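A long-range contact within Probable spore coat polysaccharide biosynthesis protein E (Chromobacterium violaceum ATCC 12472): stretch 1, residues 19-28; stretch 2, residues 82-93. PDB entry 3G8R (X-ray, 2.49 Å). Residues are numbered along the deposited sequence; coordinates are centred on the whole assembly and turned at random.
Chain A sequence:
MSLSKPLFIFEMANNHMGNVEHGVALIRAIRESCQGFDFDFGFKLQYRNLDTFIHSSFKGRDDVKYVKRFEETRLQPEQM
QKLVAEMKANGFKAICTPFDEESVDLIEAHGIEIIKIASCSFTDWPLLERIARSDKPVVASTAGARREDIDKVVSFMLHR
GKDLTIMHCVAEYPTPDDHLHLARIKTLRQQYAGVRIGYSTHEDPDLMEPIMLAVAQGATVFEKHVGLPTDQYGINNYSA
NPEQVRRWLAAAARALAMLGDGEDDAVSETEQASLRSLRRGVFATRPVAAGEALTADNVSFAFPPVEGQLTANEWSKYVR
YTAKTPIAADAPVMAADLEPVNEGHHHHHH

Stretch 1 (19-28) NVEHGVALIR
Stretch 2 82-93: KLVAEMKANGFK

Two helices that run side by side in the same direction often share an apolar seam flanked by a polar clasp, and residues 19-28 and 82-93 of this chain illustrate the pattern. The helix that runs through Arg 28 and on beyond the stretch and the helix through 82-89 have N-to-C directions only 15° apart, a signed crossing angle of -15°, and a closest axial approach of 9.8 Å. CA atoms set the register: Val 24 lies 6.6 Å from Leu 83, Ile 27 6.6 Å from Met 87 and Arg 28 7.4 Å from Asn 90. Together the stretches bury 481 Å².

Many backbone donors and acceptors are satisfied inside their own helices, and the contacts between the two in the seam are largely apolar. Asn 19, in an extended conformation with chi1 t, caps the first helix: its OD1 accepts from His 22 N at 3.1 Å. Val 24 N then donates to Val 20 O (2.8 Å) and Ile 27 N to Gly 23 O (3.2 Å). Gly 23 has phi 131° and psi -44°, where a CB would jam against the preceding carbonyl; Leu 83 CD2 packs 3.8 Å from Gly 23 C.

The CA-to-CB bond of Leu 83 points sideways, but its m, t rotamer brings the end of the side chain nearer, with CD2 3.9 Å from Val 24 CG2 and 4.3 Å from Val 20 CG1; both valines are t. Ile 27, chi1 m with chi2 near 145°, points toward the second stretch and is covered most, by 112 Å². Its CD1 lies 4.2 Å from Leu 83 CD2 and 4.0 Å from CG of Met 87, a selenomethionine, while its CG2 is 3.9 Å from Phe 92 CE2. Its two branches thus spread along the seam.

The polar clasp centres on Glu 86, with chi1 and chi2 both m. Its CG packs 3.6 Å from Val 24 CG2, and its carboxylate meets the guanidinium of Arg 28 in a salt bridge. Arg 28 NE donates to Glu 86 OE1 at 3.1 Å and 170°; Arg 28 NH2 adds a weak bond to Glu 86 OE2 at 3.3 Å. Arginine's chi1 m followed by t, t carries this group across, with OE1 near the guanidinium plane.

Asn 90 (chi1 m) steadies the acceptor from within its own stretch: its ND2 donates to Glu 86 O at 2.9 Å and to Glu 86 OE1 at 3.3 Å, so OE1 serves both Arg 28 and Asn 90. Gly 91 then takes positive phi, 99°, in a Schellman motif; Phe 92 N donates to Met 87 O at 3.0 Å, and after the turn, the CA-to-CB bond of Phe 92 points toward the first stretch.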

ATOM      1  N   ASN A  19     -20.644   9.934 -31.085  1.00 44.57           N
ATOM      2  CA  ASN A  19     -21.907  10.639 -30.834  1.00 44.94           C
ATOM      3  C   ASN A  19     -21.815  11.615 -29.657  1.00 45.26           C
ATOM      4  O   ASN A  19     -21.507  11.186 -28.560  1.00 45.28           O
ATOM      5  CB  ASN A  19     -23.033   9.608 -30.618  1.00 44.68           C
ATOM      6  CG  ASN A  19     -24.386  10.249 -30.323  1.00 54.97           C
ATOM      7  OD1 ASN A  19     -24.465  11.382 -29.834  1.00 45.25           O
ATOM      8  ND2 ASN A  19     -25.463   9.507 -30.590  1.00 45.01           N
ATOM      9  N   VAL A  20     -22.114  12.901 -29.883  1.00 45.39           N
ATOM     10  CA  VAL A  20     -22.010  13.935 -28.841  1.00 46.50           C
ATOM     11  C   VAL A  20     -23.097  13.928 -27.766  1.00 48.27           C
ATOM     12  O   VAL A  20     -22.795  14.042 -26.586  1.00 48.76           O
ATOM     13  CB  VAL A  20     -21.960  15.352 -29.431  1.00 46.79           C
ATOM     14  CG1 VAL A  20     -22.169  16.415 -28.319  1.00 39.52           C
ATOM     15  CG2 VAL A  20     -20.657  15.574 -30.152  1.00 39.74           C
ATOM     16  N   GLU A  21     -24.358  13.864 -28.181  1.00 49.77           N
ATOM     17  CA  GLU A  21     -25.470  13.697 -27.258  1.00 51.07           C
ATOM     18  C   GLU A  21     -25.040  12.621 -26.253  1.00 50.35           C
ATOM     19  O   GLU A  21     -25.083  12.830 -25.023  1.00 50.82           O
ATOM     20  CB  GLU A  21     -26.688  13.219 -28.052  1.00 52.80           C
ATOM     21  CG  GLU A  21     -27.995  13.968 -27.831  1.00 82.67           C
ATOM     22  CD  GLU A  21     -29.035  13.643 -28.923  1.00 54.64           C
ATOM     23  OE1 GLU A  21     -29.641  12.544 -28.888  1.00 82.77           O
ATOM     24  OE2 GLU A  21     -29.244  14.493 -29.823  1.00 82.78           O
ATOM     25  N   HIS A  22     -24.599  11.479 -26.785  1.00 48.96           N
ATOM     26  CA  HIS A  22     -24.058  10.391 -25.963  1.00 48.20           C
ATOM     27  C   HIS A  22     -22.608  10.697 -25.659  1.00 46.55           C
ATOM     28  O   HIS A  22     -21.755  10.625 -26.523  1.00 46.89           O
ATOM     29  CB  HIS A  22     -24.147   9.058 -26.715  1.00 48.96           C
ATOM     30  CG  HIS A  22     -23.693   7.885 -25.907  1.00 50.35           C
ATOM     31  ND1 HIS A  22     -22.432   7.335 -26.035  1.00 49.32           N
ATOM     32  CD2 HIS A  22     -24.324   7.173 -24.942  1.00 49.54           C
ATOM     33  CE1 HIS A  22     -22.312   6.331 -25.183  1.00 50.18           C
ATOM     34  NE2 HIS A  22     -23.447   6.208 -24.514  1.00 49.50           N
ATOM     35  N   GLY A  23     -22.300  11.054 -24.442  1.00 44.98           N
ATOM     36  CA  GLY A  23     -21.003  11.657 -24.246  1.00 44.37           C
ATOM     37  C   GLY A  23     -21.300  12.881 -23.441  1.00 44.07           C
ATOM     38  O   GLY A  23     -20.629  13.168 -22.455  1.00 44.42           O
ATOM     39  N   VAL A  24     -22.345  13.592 -23.828  1.00 43.40           N
ATOM     40  CA  VAL A  24     -22.956  14.512 -22.877  1.00 43.12           C
ATOM     41  C   VAL A  24     -23.698  13.698 -21.795  1.00 42.97           C
ATOM     42  O   VAL A  24     -23.514  13.935 -20.599  1.00 42.42           O
ATOM     43  CB  VAL A  24     -23.833  15.559 -23.580  1.00 42.93           C
ATOM     44  CG1 VAL A  24     -24.843  16.160 -22.623  1.00 30.48           C
ATOM     45  CG2 VAL A  24     -22.951  16.636 -24.153  1.00 30.01           C
ATOM     46  N   ALA A  25     -24.481  12.702 -22.220  1.00 43.52           N
ATOM     47  CA  ALA A  25     -25.250  11.869 -21.275  1.00 43.98           C
ATOM     48  C   ALA A  25     -24.357  11.035 -20.349  1.00 43.36           C
ATOM     49  O   ALA A  25     -24.809  10.512 -19.316  1.00 43.94           O
ATOM     50  CB  ALA A  25     -26.227  10.974 -22.019  1.00 44.54           C
ATOM     51  N   LEU A  26     -23.092  10.947 -20.728  1.00 41.43           N
ATOM     52  CA  LEU A  26     -22.139  10.175 -20.022  1.00 40.48           C
ATOM     53  C   LEU A  26     -21.377  11.016 -19.027  1.00 41.57           C
ATOM     54  O   LEU A  26     -21.078  10.532 -17.940  1.00 42.67           O
ATOM     55  CB  LEU A  26     -21.150   9.582 -21.005  1.00 39.82           C
ATOM     56  CG  LEU A  26     -19.845   9.127 -20.349  1.00 36.66           C
ATOM     57  CD1 LEU A  26     -20.068   7.873 -19.482  1.00 38.74           C
ATOM     58  CD2 LEU A  26     -18.787   8.909 -21.409  1.00 38.97           C
ATOM     59  N   ILE A  27     -21.000  12.241 -19.398  1.00 41.49           N
ATOM     60  CA  ILE A  27     -20.412  13.172 -18.437  1.00 41.50           C
ATOM     61  C   ILE A  27     -21.374  13.344 -17.269  1.00 43.12           C
ATOM     62  O   ILE A  27     -20.969  13.234 -16.100  1.00 43.86           O
ATOM     63  CB  ILE A  27     -20.164  14.539 -19.052  1.00 40.86           C
ATOM     64  CG1 ILE A  27     -18.821  14.551 -19.774  1.00 35.39           C
ATOM     65  CG2 ILE A  27     -20.222  15.643 -17.992  1.00 34.34           C
ATOM     66  CD1 ILE A  27     -18.810  15.431 -21.063  1.00 40.52           C
ATOM     67  N   ARG A  28     -22.650  13.572 -17.594  1.00 43.12           N
ATOM     68  CA  ARG A  28     -23.658  13.907 -16.593  1.00 43.41           C
ATOM     69  C   ARG A  28     -23.918  12.756 -15.643  1.00 42.77           C
ATOM     70  O   ARG A  28     -24.263  12.976 -14.502  1.00 43.25           O
ATOM     71  CB  ARG A  28     -24.981  14.333 -17.255  1.00 44.08           C
ATOM     72  CG  ARG A  28     -24.932  15.666 -17.949  1.00 46.69           C
ATOM     73  CD  ARG A  28     -26.150  15.861 -18.834  1.00 45.04           C
ATOM     74  NE  ARG A  28     -26.045  17.109 -19.591  1.00 47.96           N
ATOM     75  CZ  ARG A  28     -26.989  17.635 -20.381  1.00 45.81           C
ATOM     76  NH1 ARG A  28     -28.168  17.035 -20.552  1.00 48.13           N
ATOM     77  NH2 ARG A  28     -26.741  18.780 -21.013  1.00 47.87           N
ATOM     78  N   LYS A  82     -17.622  21.116 -27.893  1.00 51.48           N
ATOM     79  CA  LYS A  82     -18.907  20.995 -27.193  1.00 51.41           C
ATOM     80  C   LYS A  82     -18.748  20.152 -25.929  1.00 50.79           C
ATOM     81  O   LYS A  82     -19.313  20.479 -24.883  1.00 51.23           O
ATOM     82  CB  LYS A  82     -20.003  20.408 -28.097  1.00 51.90           C
ATOM     83  CG  LYS A  82     -21.262  21.286 -28.230  1.00 65.07           C
ATOM     84  CD  LYS A  82     -22.400  20.964 -27.222  1.00 53.27           C
ATOM     85  CE  LYS A  82     -22.170  21.545 -25.793  1.00 65.05           C
ATOM     86  NZ  LYS A  82     -21.795  23.000 -25.783  1.00 53.43           N
ATOM     87  N   LEU A  83     -17.952  19.088 -26.012  1.00 49.49           N
ATOM     88  CA  LEU A  83     -17.792  18.177 -24.873  1.00 47.88           C
ATOM     89  C   LEU A  83     -17.003  18.841 -23.768  1.00 46.92           C
ATOM     90  O   LEU A  83     -17.380  18.766 -22.602  1.00 48.00           O
ATOM     91  CB  LEU A  83     -17.143  16.855 -25.290  1.00 47.18           C
ATOM     92  CG  LEU A  83     -18.100  15.957 -26.066  1.00 46.46           C
ATOM     93  CD1 LEU A  83     -17.378  14.748 -26.627  1.00 46.82           C
ATOM     94  CD2 LEU A  83     -19.314  15.556 -25.213  1.00 46.76           C
ATOM     95  N   VAL A  84     -15.930  19.528 -24.132  1.00 44.83           N
ATOM     96  CA  VAL A  84     -15.219  20.339 -23.165  1.00 43.16           C
ATOM     97  C   VAL A  84     -16.191  21.268 -22.455  1.00 41.73           C
ATOM     98  O   VAL A  84     -16.109  21.468 -21.241  1.00 41.83           O
ATOM     99  CB  VAL A  84     -14.143  21.184 -23.844  1.00 43.20           C
ATOM    100  CG1 VAL A  84     -13.511  22.165 -22.844  1.00 31.44           C
ATOM    101  CG2 VAL A  84     -13.098  20.278 -24.504  1.00 31.90           C
ATOM    102  N   ALA A  85     -17.126  21.814 -23.220  1.00 40.61           N
ATOM    103  CA  ALA A  85     -18.048  22.773 -22.694  1.00 40.03           C
ATOM    104  C   ALA A  85     -18.805  22.154 -21.529  1.00 39.46           C
ATOM    105  O   ALA A  85     -18.778  22.701 -20.421  1.00 39.55           O
ATOM    106  CB  ALA A  85     -18.963  23.234 -23.772  1.00 40.65           C
ATOM    107  N   GLU A  86     -19.432  21.000 -21.757  1.00 39.47           N
ATOM    108  CA  GLU A  86     -20.075  20.247 -20.679  1.00 40.21           C
ATOM    109  C   GLU A  86     -19.072  19.868 -19.583  1.00 40.37           C
ATOM    110  O   GLU A  86     -19.265  20.253 -18.428  1.00 40.79           O
ATOM    111  CB  GLU A  86     -20.785  18.988 -21.186  1.00 41.27           C
ATOM    112  CG  GLU A  86     -22.206  19.198 -21.725  1.00 59.58           C
ATOM    113  CD  GLU A  86     -23.286  19.522 -20.661  1.00 42.92           C
ATOM    114  OE1 GLU A  86     -23.442  18.740 -19.690  1.00 59.32           O
ATOM    115  OE2 GLU A  86     -24.004  20.550 -20.836  1.00 59.41           O
HETATM  116  N   MSE A  87     -18.002  19.144 -19.923  1.00 39.54           N
HETATM  117  CA  MSE A  87     -16.984  18.822 -18.923  1.00 40.20           C
HETATM  118  C   MSE A  87     -16.890  19.944 -17.897  1.00 40.79           C
HETATM  119  O   MSE A  87     -17.131  19.736 -16.714  1.00 40.88           O
HETATM  120  CB  MSE A  87     -15.611  18.618 -19.561  1.00 40.85           C
HETATM  121  CG  MSE A  87     -15.425  17.252 -20.110  1.00 32.87           C
HETATM  122 SE   MSE A  87     -14.003  16.949 -21.195  1.00 43.15          SE
HETATM  123  CE  MSE A  87     -14.672  15.415 -21.761  1.00 33.57           C
ATOM    124  N   LYS A  88     -16.565  21.143 -18.374  1.00 41.32           N
ATOM    125  CA  LYS A  88     -16.362  22.294 -17.505  1.00 41.86           C
ATOM    126  C   LYS A  88     -17.650  22.727 -16.845  1.00 41.20           C
ATOM    127  O   LYS A  88     -17.658  23.046 -15.659  1.00 40.80           O
ATOM    128  CB  LYS A  88     -15.724  23.439 -18.280  1.00 42.95           C
ATOM    129  CG  LYS A  88     -14.322  23.105 -18.800  1.00 52.38           C
ATOM    130  CD  LYS A  88     -13.882  24.075 -19.878  1.00 44.22           C
ATOM    131  CE  LYS A  88     -12.397  24.415 -19.736  1.00 52.85           C
ATOM    132  NZ  LYS A  88     -12.036  25.665 -20.469  1.00 45.48           N
ATOM    133  N   ALA A  89     -18.739  22.704 -17.605  1.00 41.19           N
ATOM    134  CA  ALA A  89     -20.057  22.979 -17.049  1.00 41.54           C
ATOM    135  C   ALA A  89     -20.338  22.218 -15.753  1.00 42.57           C
ATOM    136  O   ALA A  89     -20.919  22.775 -14.827  1.00 43.40           O
ATOM    137  CB  ALA A  89     -21.107  22.672 -18.052  1.00 41.38           C
ATOM    138  N   ASN A  90     -19.905  20.957 -15.680  1.00 42.60           N
ATOM    139  CA  ASN A  90     -20.170  20.098 -14.523  1.00 42.20           C
ATOM    140  C   ASN A  90     -19.083  20.202 -13.446  1.00 43.45           C
ATOM    141  O   ASN A  90     -19.206  19.640 -12.356  1.00 44.34           O
ATOM    142  CB  ASN A  90     -20.337  18.636 -14.953  1.00 41.36           C
ATOM    143  CG  ASN A  90     -21.536  18.416 -15.864  1.00 33.59           C
ATOM    144  OD1 ASN A  90     -22.553  17.882 -15.441  1.00 41.33           O
ATOM    145  ND2 ASN A  90     -21.409  18.801 -17.123  1.00 40.95           N
ATOM    146  N   GLY A  91     -18.004  20.911 -13.744  1.00 43.22           N
ATOM    147  CA  GLY A  91     -16.988  21.139 -12.733  1.00 42.21           C
ATOM    148  C   GLY A  91     -15.836  20.178 -12.879  1.00 41.18           C
ATOM    149  O   GLY A  91     -15.116  19.902 -11.914  1.00 41.88           O
ATOM    150  N   PHE A  92     -15.630  19.682 -14.083  1.00 39.09           N
ATOM    151  CA  PHE A  92     -14.503  18.810 -14.299  1.00 38.27           C
ATOM    152  C   PHE A  92     -13.354  19.595 -14.834  1.00 38.73           C
ATOM    153  O   PHE A  92     -13.539  20.419 -15.717  1.00 40.01           O
ATOM    154  CB  PHE A  92     -14.871  17.730 -15.299  1.00 37.53           C
ATOM    155  CG  PHE A  92     -15.849  16.732 -14.764  1.00 32.26           C
ATOM    156  CD1 PHE A  92     -15.489  15.886 -13.723  1.00 36.90           C
ATOM    157  CD2 PHE A  92     -17.120  16.630 -15.303  1.00 37.09           C
ATOM    158  CE1 PHE A  92     -16.370  14.952 -13.236  1.00 32.14           C
ATOM    159  CE2 PHE A  92     -18.021  15.695 -14.811  1.00 32.13           C
ATOM    160  CZ  PHE A  92     -17.658  14.863 -13.778  1.00 37.31           C
ATOM    161  N   LYS A  93     -12.169  19.368 -14.304  1.00 38.65           N
ATOM    162  CA  LYS A  93     -10.965  19.679 -15.069  1.00 40.55           C
ATOM    163  C   LYS A  93     -11.065  19.031 -16.475  1.00 40.89           C
ATOM    164  O   LYS A  93     -11.314  17.829 -16.591  1.00 40.69           O
ATOM    165  CB  LYS A  93      -9.702  19.181 -14.341  1.00 41.83           C
ATOM    166  CG  LYS A  93      -8.854  20.284 -13.714  1.00 61.02           C
ATOM    167  CD  LYS A  93      -8.369  19.924 -12.309  1.00 44.21           C
ATOM    168  CE  LYS A  93      -9.268  20.547 -11.201  1.00 61.80           C
ATOM    169  NZ  LYS A  93      -8.603  20.610  -9.831  1.00 46.14           N
TER